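Local coordinates for hypothetical transcriptional regulator yurK (Bacillus subtilis, PDB 2IKK), which probably binds DNA as a GntR-family transcriptional regulator, the part described here being its C-terminal UTRA domain, at residues His32-Asp38 and Val59-Leu65. Sequence-based numbering, arbitrary orientation.
Sequences HHVLSHD and VELKRIL. With SO4 (sulfate ion), chain C.
H33 and I64 trade two backbone hydrogen bonds where edge strand 33-41, at one side of the chain's sheet in the UTRA domain, pairs antiparallel with strand 57-66. Beyond them a classic beta bulge puts L35 and S36 both opposite K62: L35 N donates to K62 O at 2.7 Å, S36 N only weakly, while K62 N returns a nearly straight bond (173°) to S36 O. The bulge turns L35 toward the neighbouring strand, and its end packs tightly crosswise on I64 (L35 CD2 to I64 CG1 3.6 Å), with Y128 of helix 123-129 touching both. Looser and wetter is the face of S36 and K62, where a water links S36 OG to E60 O and extended K62 reaches a salt bridge with E124. On the face of V34 and R63 the R63 guanidinium lies flat on the H32 ring, centres 3.9 Å apart and planes at 25°. R63 NH2 salt-bridges E75 and reaches sulfate O3; NH1 grips O1 at 2.7 Å. The sulfate, probably from the crystallisation liquor, also bonds M97 N and H98 ND1. A leucine here would probably leave E75 without its salt bridge and H32 without its stacking partner. The chemistry implies a place able to hold an anion.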
loop_
_atom_site.group_PDB
_atom_site.type_symbol
_atom_site.label_atom_id
_atom_site.label_comp_id
_atom_site.label_asym_id
_atom_site.label_seq_id
_atom_site.Cartn_x
_atom_site.Cartn_y
_atom_site.Cartn_z
ATOM N N HIS A 32 1.376 -14.661 -16.842
ATOM C CA HIS A 32 2.631 -13.967 -17.131
ATOM C C HIS A 32 3.111 -14.159 -18.566
ATOM O O HIS A 32 3.624 -15.216 -18.912
ATOM C CB HIS A 32 3.731 -14.443 -16.191
ATOM C CG HIS A 32 4.254 -13.398 -15.250
ATOM N ND1 HIS A 32 4.909 -13.725 -14.078
ATOM C CD2 HIS A 32 4.253 -12.043 -15.312
ATOM C CE1 HIS A 32 5.271 -12.617 -13.452
ATOM N NE2 HIS A 32 4.886 -11.582 -14.182
ATOM N N HIS A 33 2.991 -13.100 -19.356
ATOM C CA HIS A 33 3.354 -13.042 -20.747
ATOM C C HIS A 33 4.531 -12.076 -20.905
ATOM O O HIS A 33 4.510 -11.015 -20.301
ATOM C CB HIS A 33 2.134 -12.506 -21.485
ATOM C CG HIS A 33 2.388 -12.112 -22.906
ATOM N ND1 HIS A 33 3.017 -12.940 -23.819
ATOM C CD2 HIS A 33 2.075 -10.979 -23.577
ATOM C CE1 HIS A 33 3.097 -12.326 -24.983
ATOM N NE2 HIS A 33 2.523 -11.139 -24.870
ATOM N N VAL A 34 5.550 -12.438 -21.693
ATOM C CA VAL A 34 6.702 -11.548 -21.890
ATOM C C VAL A 34 6.422 -10.693 -23.066
ATOM O O VAL A 34 6.148 -11.179 -24.207
ATOM C CB VAL A 34 8.072 -12.263 -22.118
ATOM C CG1 VAL A 34 9.109 -11.253 -22.460
ATOM C CG2 VAL A 34 8.439 -12.998 -20.935
ATOM N N LEU A 35 6.410 -9.403 -22.804
ATOM C CA LEU A 35 6.112 -8.444 -23.844
ATOM C C LEU A 35 7.355 -8.208 -24.654
ATOM O O LEU A 35 7.310 -8.296 -25.886
ATOM C CB LEU A 35 5.690 -7.096 -23.235
ATOM C CG LEU A 35 4.271 -6.923 -22.783
ATOM C CD1 LEU A 35 3.974 -7.923 -21.763
ATOM C CD2 LEU A 35 4.104 -5.512 -22.163
ATOM N N SER A 36 8.466 -7.875 -23.978
ATOM C CA SER A 36 9.721 -7.532 -24.590
ATOM C C SER A 36 10.841 -7.599 -23.582
ATOM O O SER A 36 10.630 -7.607 -22.373
ATOM C CB SER A 36 9.727 -6.141 -25.235
ATOM O OG SER A 36 9.498 -5.121 -24.275
ATOM N N HIS A 37 12.033 -7.692 -24.133
ATOM C CA HIS A 37 13.239 -7.589 -23.409
ATOM C C HIS A 37 14.160 -6.972 -24.424
ATOM O O HIS A 37 14.141 -7.346 -25.651
ATOM C CB HIS A 37 13.695 -8.919 -22.806
ATOM C CG HIS A 37 14.144 -9.944 -23.805
ATOM N ND1 HIS A 37 13.308 -10.930 -24.289
ATOM C CD2 HIS A 37 15.354 -10.167 -24.371
ATOM C CE1 HIS A 37 13.971 -11.690 -25.145
ATOM N NE2 HIS A 37 15.223 -11.268 -25.187
ATOM N N ASP A 38 14.824 -5.930 -23.974
ATOM C CA ASP A 38 15.774 -5.192 -24.763
ATOM C C ASP A 38 16.913 -4.927 -23.832
ATOM O O ASP A 38 16.666 -4.765 -22.638
ATOM C CB ASP A 38 15.212 -3.842 -25.167
ATOM C CG ASP A 38 14.874 -3.797 -26.589
ATOM O OD1 ASP A 38 13.772 -4.271 -26.913
ATOM O OD2 ASP A 38 15.733 -3.339 -27.383
ATOM N N VAL A 59 19.102 -5.196 -18.796
ATOM C CA VAL A 59 18.064 -5.854 -19.568
ATOM C C VAL A 59 16.731 -5.270 -19.064
ATOM O O VAL A 59 16.471 -5.323 -17.865
ATOM C CB VAL A 59 18.082 -7.385 -19.319
ATOM C CG1 VAL A 59 16.922 -8.037 -19.966
ATOM C CG2 VAL A 59 19.390 -7.943 -19.857
ATOM N N GLU A 60 15.918 -4.695 -19.969
ATOM C CA GLU A 60 14.575 -4.150 -19.599
ATOM C C GLU A 60 13.518 -5.167 -19.944
ATOM O O GLU A 60 13.244 -5.396 -21.118
ATOM C CB GLU A 60 14.350 -2.805 -20.304
ATOM C CG GLU A 60 12.997 -2.143 -19.907
ATOM C CD GLU A 60 12.900 -0.727 -20.419
ATOM O OE1 GLU A 60 12.653 -0.644 -21.622
ATOM O OE2 GLU A 60 13.169 0.260 -19.677
ATOM N N LEU A 61 13.011 -5.868 -18.940
ATOM C CA LEU A 61 12.113 -6.933 -19.177
ATOM C C LEU A 61 10.731 -6.367 -18.902
ATOM O O LEU A 61 10.447 -5.909 -17.797
ATOM C CB LEU A 61 12.411 -8.079 -18.214
ATOM C CG LEU A 61 11.314 -9.140 -18.068
ATOM C CD1 LEU A 61 11.198 -9.858 -19.376
ATOM C CD2 LEU A 61 11.498 -10.142 -16.941
ATOM N N LYS A 62 9.865 -6.460 -19.898
ATOM C CA LYS A 62 8.428 -6.069 -19.747
ATOM C C LYS A 62 7.496 -7.298 -19.798
ATOM O O LYS A 62 7.571 -8.166 -20.692
ATOM C CB LYS A 62 8.028 -5.041 -20.802
ATOM C CG LYS A 62 8.870 -3.797 -20.702
ATOM C CD LYS A 62 8.403 -2.726 -21.703
ATOM C CE LYS A 62 9.057 -1.373 -21.415
ATOM N NZ LYS A 62 8.841 -0.527 -22.641
ATOM N N ARG A 63 6.669 -7.417 -18.772
ATOM C CA ARG A 63 5.745 -8.511 -18.712
ATOM C C ARG A 63 4.359 -8.052 -18.280
ATOM O O ARG A 63 4.243 -7.099 -17.564
ATOM C CB ARG A 63 6.235 -9.545 -17.732
ATOM C CG ARG A 63 7.632 -10.191 -18.149
ATOM C CD ARG A 63 8.035 -11.446 -17.285
ATOM N NE ARG A 63 8.178 -11.115 -15.865
ATOM C CZ ARG A 63 8.530 -11.973 -14.885
ATOM N NH1 ARG A 63 8.822 -13.262 -15.133
ATOM N NH2 ARG A 63 8.614 -11.537 -13.615
ATOM N N ILE A 64 3.344 -8.812 -18.659
ATOM C CA ILE A 64 1.973 -8.536 -18.168
ATOM C C ILE A 64 1.531 -9.733 -17.417
ATOM O O ILE A 64 1.730 -10.862 -17.878
ATOM C CB ILE A 64 0.992 -8.225 -19.329
ATOM C CG1 ILE A 64 1.527 -7.047 -20.120
ATOM C CG2 ILE A 64 -0.402 -7.713 -18.790
ATOM C CD1 ILE A 64 0.740 -6.725 -21.424
ATOM N N LEU A 65 0.954 -9.515 -16.237
ATOM C CA LEU A 65 0.271 -10.579 -15.544
ATOM C C LEU A 65 -1.250 -10.365 -15.662
ATOM O O LEU A 65 -1.746 -9.279 -15.395
ATOM C CB LEU A 65 0.806 -10.619 -14.110
ATOM C CG LEU A 65 0.269 -11.580 -13.041
ATOM C CD1 LEU A 65 0.346 -13.049 -13.487
ATOM C CD2 LEU A 65 1.075 -11.376 -11.682
HETATM S S SO4 C . 9.374 -14.460 -11.413
HETATM O O1 SO4 C . 9.756 -14.407 -12.823
HETATM O O2 SO4 C . 8.385 -15.517 -11.184
HETATM O O3 SO4 C . 8.853 -13.180 -11.011
HETATM O O4 SO4 C . 10.528 -14.829 -10.551
HETATM O O HOH W 1 12.012 -4.346 -23.253
#